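Local coordinates for protein similar to phosphinothricin acetyltransferase (Bacillus subtilis, PDB 1VHS) that probably transfers an acetyl group from acetyl-CoA to phosphinothricin, inactivating this antibiotic and herbicide, at residues W44-H48 / W67-E71; K81-V85 / I115-F121. All coordinates share one frame; numbering follows the deposited sequence.

Interaction 1 (W44-H48 / W67-E71); sequences WFSGH and WISFE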
loop_
_atom_site.group_PDB
_atom_site.type_symbol
_atom_site.label_atom_id
_atom_site.label_comp_id
_atom_site.label_asym_id
_atom_site.label_seq_id
_atom_site.Cartn_x
_atom_site.Cartn_y
_atom_site.Cartn_z
ATOM N N TRP A 44 4.132 6.747 -11.845
ATOM C CA TRP A 44 3.656 5.670 -10.989
ATOM C C TRP A 44 2.141 5.547 -11.099
ATOM O O TRP A 44 1.599 4.449 -11.242
ATOM C CB TRP A 44 4.048 5.966 -9.541
ATOM C CG TRP A 44 3.358 5.110 -8.533
ATOM C CD1 TRP A 44 3.657 3.820 -8.200
ATOM C CD2 TRP A 44 2.234 5.484 -7.730
ATOM N NE1 TRP A 44 2.788 3.367 -7.235
ATOM C CE2 TRP A 44 1.902 4.369 -6.929
ATOM C CE3 TRP A 44 1.472 6.655 -7.609
ATOM C CZ2 TRP A 44 0.842 4.389 -6.019
ATOM C CZ3 TRP A 44 0.414 6.675 -6.702
ATOM C CH2 TRP A 44 0.110 5.547 -5.920
ATOM N N PHE A 45 1.466 6.688 -11.033
ATOM C CA PHE A 45 0.014 6.732 -11.109
ATOM C C PHE A 45 -0.509 6.101 -12.393
ATOM O O PHE A 45 -1.316 5.173 -12.352
ATOM C CB PHE A 45 -0.466 8.181 -11.016
ATOM C CG PHE A 45 -1.944 8.315 -10.799
ATOM C CD1 PHE A 45 -2.513 7.972 -9.578
ATOM C CD2 PHE A 45 -2.769 8.778 -11.817
ATOM C CE1 PHE A 45 -3.889 8.090 -9.371
ATOM C CE2 PHE A 45 -4.147 8.899 -11.621
ATOM C CZ PHE A 45 -4.704 8.554 -10.394
ATOM N N SER A 46 -0.047 6.605 -13.534
ATOM C CA SER A 46 -0.478 6.091 -14.830
ATOM C C SER A 46 0.053 4.685 -15.089
ATOM O O SER A 46 -0.383 4.012 -16.021
ATOM C CB SER A 46 -0.017 7.030 -15.950
ATOM O OG SER A 46 -0.617 8.306 -15.816
ATOM N N GLY A 47 0.990 4.247 -14.257
ATOM C CA GLY A 47 1.563 2.923 -14.421
ATOM C C GLY A 47 0.630 1.784 -14.044
ATOM O O GLY A 47 0.919 0.626 -14.338
ATOM N N HIS A 48 -0.485 2.094 -13.390
ATOM C CA HIS A 48 -1.425 1.049 -13.006
ATOM C C HIS A 48 -2.215 0.559 -14.208
ATOM O O HIS A 48 -2.407 1.291 -15.179
ATOM C CB HIS A 48 -2.373 1.543 -11.913
ATOM C CG HIS A 48 -1.690 1.809 -10.610
ATOM N ND1 HIS A 48 -1.009 2.980 -10.354
ATOM C CD2 HIS A 48 -1.527 1.031 -9.513
ATOM C CE1 HIS A 48 -0.455 2.911 -9.156
ATOM N NE2 HIS A 48 -0.754 1.740 -8.626
ATOM N N TRP A 67 -6.102 4.842 0.045
ATOM C CA TRP A 67 -5.982 4.165 -1.231
ATOM C C TRP A 67 -5.248 2.841 -1.121
ATOM O O TRP A 67 -4.501 2.608 -0.169
ATOM C CB TRP A 67 -5.321 5.058 -2.301
ATOM C CG TRP A 67 -4.013 5.738 -1.951
ATOM C CD1 TRP A 67 -3.854 6.986 -1.421
ATOM C CD2 TRP A 67 -2.692 5.245 -2.213
ATOM N NE1 TRP A 67 -2.520 7.306 -1.347
ATOM C CE2 TRP A 67 -1.784 6.255 -1.827
ATOM C CE3 TRP A 67 -2.189 4.047 -2.744
ATOM C CZ2 TRP A 67 -0.399 6.109 -1.955
ATOM C CZ3 TRP A 67 -0.811 3.901 -2.872
ATOM C CH2 TRP A 67 0.068 4.928 -2.480
ATOM N N ILE A 68 -5.506 1.974 -2.093
ATOM C CA ILE A 68 -4.897 0.647 -2.169
ATOM C C ILE A 68 -4.300 0.514 -3.561
ATOM O O ILE A 68 -4.993 0.686 -4.565
ATOM C CB ILE A 68 -5.938 -0.473 -2.005
ATOM C CG1 ILE A 68 -6.737 -0.286 -0.718
ATOM C CG2 ILE A 68 -5.238 -1.829 -1.978
ATOM C CD1 ILE A 68 -7.878 -1.287 -0.587
ATOM N N SER A 69 -3.014 0.201 -3.620
ATOM C CA SER A 69 -2.329 0.068 -4.894
ATOM C C SER A 69 -1.789 -1.340 -5.082
ATOM O O SER A 69 -1.174 -1.890 -4.169
ATOM C CB SER A 69 -1.162 1.067 -4.957
ATOM O OG SER A 69 -0.296 0.797 -6.048
ATOM N N PHE A 70 -2.047 -1.929 -6.249
ATOM C CA PHE A 70 -1.503 -3.246 -6.565
ATOM C C PHE A 70 -0.397 -2.946 -7.570
ATOM O O PHE A 70 -0.608 -2.213 -8.536
ATOM C CB PHE A 70 -2.545 -4.165 -7.201
ATOM C CG PHE A 70 -3.579 -4.662 -6.235
ATOM C CD1 PHE A 70 -4.771 -3.969 -6.051
ATOM C CD2 PHE A 70 -3.343 -5.805 -5.481
ATOM C CE1 PHE A 70 -5.717 -4.409 -5.122
ATOM C CE2 PHE A 70 -4.280 -6.257 -4.547
ATOM C CZ PHE A 70 -5.470 -5.557 -4.368
ATOM N N GLU A 71 0.789 -3.487 -7.334
ATOM C CA GLU A 71 1.906 -3.228 -8.232
ATOM C C GLU A 71 2.625 -4.504 -8.606
ATOM O O GLU A 71 2.594 -5.484 -7.862
ATOM C CB GLU A 71 2.868 -2.241 -7.574
ATOM C CG GLU A 71 2.262 -0.851 -7.404
ATOM C CD GLU A 71 3.057 0.033 -6.470
ATOM O OE1 GLU A 71 4.294 0.110 -6.631
ATOM O OE2 GLU A 71 2.441 0.659 -5.580
#
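W44 and H48 each send an N-H to the polar side chains of strand 64-72, E71 and S69. The indole NE1 of W44 donates to OE2 of E71 at 3.2 Å; the acceptor lies in the indole plane, yet the bond reaches the carboxylate from above its own plane, the two planes being 74° apart. The imidazole NE2 of H48 donates to OG of S69 at 2.8 Å, nearly straight and in the ring plane. S69 hands the link on, since its OG donates to E71 OE2 at 2.8 Å from the anti side of the carboxylate. OE2 is thus gripped by two donors. Next to this polar cluster, further back along the strand, W44 brings CH2 over one face of W67, 3.5 Å from W67 CH2; with planes at 56° the pair is oblique. The contact joins helix 42-46 and the turn that follows it to the third strand of a GNAT-type mixed sheet, beside the probable acetyl-CoA site, for W67 stacks on Y88, a residue predicted to bind the cofactor. In the second shell, H48 is held by its own segment: its ND1 donates to the backbone O of F45 at 3.0 Å, so bonds at both nitrogens hold the ring's rotation. Its CE1 also lies 3.5 Å from the plane of the W44 ring, toward the rim. W44 reaches across because CG stands anti to the backbone N (chi1 167°), and R41 makes a cation-pi contact with it. L54 of strand 54-58 packs against H48, W67 and S69, while V16 and I19 of helix 13-24 touch W44 and W67 respectively.

Interaction 2 (K81-V85 / I115-F121); sequences KTAEV and IRSLMAF
K81 O opens the pairing by accepting two successive amides, R116 N at 2.7 Å and S117 N at 3.0 Å. From there strands 82-89 and 117-123 run parallel: A83 N bonds to S117 O, M119 N to A83 O and V85 N to M119 O, each at 2.9 Å. The packed side carries A83 and L118. The A83 methyl meets CD1 of I115 at 3.8 Å, and CG of L118 lies as far from CG1 of V85, the side chains crossing at about a right angle. On the other face, methyl CG2 of T82 presses on CE of the selenomethionine M119 at 3.3 Å, tighter than usual for carbons. The solvent end is looser. K81 bends at chi3 and chi4 (-79° and -61°), laying CE over one face of the R116 guanidinium, although the two carry like charges. One water joins R116 NE, S117 OG and T82 OG1. Beyond V85 a second water accepts from F121 N and donates to V85 O, standing between the strands. This crossover-linked parallel pair belongs to the beta-alpha-beta unit that in GNAT enzymes parts to admit acetyl-CoA; the bridging water, and a CA separation that widens to 5.5 Å at V85 and A120, are consistent with the splay beginning here, where a water replaces a direct bond between V85 O and F121 N.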
loop_
_atom_site.group_PDB
_atom_site.type_symbol
_atom_site.label_atom_id
_atom_site.label_comp_id
_atom_site.label_asym_id
_atom_site.label_seq_id
_atom_site.Cartn_x
_atom_site.Cartn_y
_atom_site.Cartn_z
ATOM N N LYS A 81 1.946 -13.664 -11.687
ATOM C CA LYS A 81 0.950 -13.944 -10.661
ATOM C C LYS A 81 1.367 -13.465 -9.280
ATOM O O LYS A 81 0.728 -13.791 -8.282
ATOM C CB LYS A 81 0.650 -15.442 -10.619
ATOM C CG LYS A 81 -0.280 -15.902 -11.731
ATOM C CD LYS A 81 -0.426 -17.413 -11.760
ATOM C CE LYS A 81 0.776 -18.053 -12.423
ATOM N NZ LYS A 81 0.921 -17.591 -13.835
ATOM N N THR A 82 2.437 -12.685 -9.232
ATOM C CA THR A 82 2.942 -12.165 -7.968
ATOM C C THR A 82 2.854 -10.647 -7.985
ATOM O O THR A 82 3.316 -9.993 -8.921
ATOM C CB THR A 82 4.404 -12.625 -7.737
ATOM O OG1 THR A 82 4.436 -14.056 -7.650
ATOM C CG2 THR A 82 4.958 -12.038 -6.451
ATOM N N ALA A 83 2.248 -10.084 -6.949
ATOM C CA ALA A 83 2.100 -8.642 -6.870
ATOM C C ALA A 83 2.317 -8.101 -5.476
ATOM O O ALA A 83 2.320 -8.836 -4.493
ATOM C CB ALA A 83 0.705 -8.233 -7.366
ATOM N N GLU A 84 2.495 -6.790 -5.403
ATOM C CA GLU A 84 2.676 -6.119 -4.137
ATOM C C GLU A 84 1.410 -5.330 -3.857
ATOM O O GLU A 84 0.762 -4.842 -4.782
ATOM C CB GLU A 84 3.865 -5.157 -4.211
ATOM C CG GLU A 84 5.208 -5.849 -4.376
ATOM C CD GLU A 84 6.231 -4.986 -5.087
ATOM O OE1 GLU A 84 6.337 -3.784 -4.760
ATOM O OE2 GLU A 84 6.937 -5.516 -5.971
ATOM N N VAL A 85 1.032 -5.243 -2.590
ATOM C CA VAL A 85 -0.125 -4.445 -2.220
ATOM C C VAL A 85 0.372 -3.363 -1.268
ATOM O O VAL A 85 1.112 -3.648 -0.320
ATOM C CB VAL A 85 -1.241 -5.279 -1.537
ATOM C CG1 VAL A 85 -0.724 -5.939 -0.258
ATOM C CG2 VAL A 85 -2.432 -4.367 -1.223
ATOM N N ILE A 115 -3.974 -12.642 -9.097
ATOM C CA ILE A 115 -2.816 -12.653 -8.209
ATOM C C ILE A 115 -2.796 -13.907 -7.338
ATOM O O ILE A 115 -3.769 -14.203 -6.645
ATOM C CB ILE A 115 -2.828 -11.426 -7.288
ATOM C CG1 ILE A 115 -2.733 -10.152 -8.130
ATOM C CG2 ILE A 115 -1.664 -11.504 -6.297
ATOM C CD1 ILE A 115 -3.068 -8.890 -7.359
ATOM N N ARG A 116 -1.686 -14.639 -7.386
ATOM C CA ARG A 116 -1.519 -15.853 -6.590
ATOM C C ARG A 116 -0.720 -15.582 -5.319
ATOM O O ARG A 116 -1.030 -16.115 -4.252
ATOM C CB ARG A 116 -0.816 -16.937 -7.411
ATOM C CG ARG A 116 -0.461 -18.179 -6.606
ATOM C CD ARG A 116 -0.053 -19.335 -7.507
ATOM N NE ARG A 116 1.059 -18.992 -8.389
ATOM C CZ ARG A 116 1.516 -19.789 -9.351
ATOM N NH1 ARG A 116 2.531 -19.404 -10.112
ATOM N NH2 ARG A 116 0.951 -20.973 -9.554
ATOM N N SER A 117 0.312 -14.755 -5.433
ATOM C CA SER A 117 1.154 -14.412 -4.283
ATOM C C SER A 117 1.129 -12.906 -4.100
ATOM O O SER A 117 1.456 -12.154 -5.015
ATOM C CB SER A 117 2.600 -14.881 -4.509
ATOM O OG SER A 117 2.645 -16.282 -4.752
ATOM N N LEU A 118 0.735 -12.468 -2.913
ATOM C CA LEU A 118 0.654 -11.046 -2.625
ATOM C C LEU A 118 1.655 -10.701 -1.528
ATOM O O LEU A 118 1.694 -11.357 -0.502
ATOM C CB LEU A 118 -0.773 -10.703 -2.185
ATOM C CG LEU A 118 -1.174 -9.234 -2.089
ATOM C CD1 LEU A 118 -0.984 -8.564 -3.443
ATOM C CD2 LEU A 118 -2.634 -9.133 -1.633
HETATM N N MSE A 119 2.474 -9.682 -1.761
HETATM C CA MSE A 119 3.471 -9.262 -0.784
HETATM C C MSE A 119 3.258 -7.821 -0.324
HETATM O O MSE A 119 2.718 -6.991 -1.060
HETATM C CB MSE A 119 4.881 -9.389 -1.378
HETATM C CG MSE A 119 5.372 -10.818 -1.517
HETATM SE SE MSE A 119 7.170 -10.880 -2.269
HETATM C CE MSE A 119 6.679 -10.566 -4.048
ATOM N N ALA A 120 3.698 -7.536 0.898
ATOM C CA ALA A 120 3.587 -6.207 1.479
ATOM C C ALA A 120 4.938 -5.820 2.068
ATOM O O ALA A 120 5.576 -6.626 2.740
ATOM C CB ALA A 120 2.516 -6.197 2.581
ATOM N N PHE A 121 5.369 -4.592 1.802
ATOM C CA PHE A 121 6.649 -4.087 2.304
ATOM C C PHE A 121 6.354 -3.157 3.468
ATOM O O PHE A 121 5.807 -2.066 3.286
ATOM C CB PHE A 121 7.390 -3.336 1.190
ATOM C CG PHE A 121 7.874 -4.225 0.078
ATOM C CD1 PHE A 121 6.991 -5.048 -0.613
ATOM C CD2 PHE A 121 9.222 -4.250 -0.272
ATOM C CE1 PHE A 121 7.438 -5.884 -1.636
ATOM C CE2 PHE A 121 9.683 -5.083 -1.296
ATOM C CZ PHE A 121 8.785 -5.901 -1.978
HETATM O O HOH W 1 2.733 -16.592 -7.437
HETATM O O HOH W 2 3.802 -2.905 0.191
#

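Overall arrangement
Along the chain the two contacts come in series. Interaction 1 closes first, bringing helix 42-46 and the turn after it against strand 64-72, with strand 54-58 between them in sequence. The chain then turns into strand 82-89, and interaction 2 closes around helix 98-109, bringing strand 117-123 alongside. Neither loop encloses or crosses the other. They meet where strands 64-72 and 82-89 are antiparallel neighbours in one sheet: E71 O lies 2.8 Å from E84 N, probably a hydrogen bond, and F70 CD2 packs 3.6 Å from I115 CD1. One contact therefore ties a short helix and its following turn to the sheet, the other joins two strands within its middle.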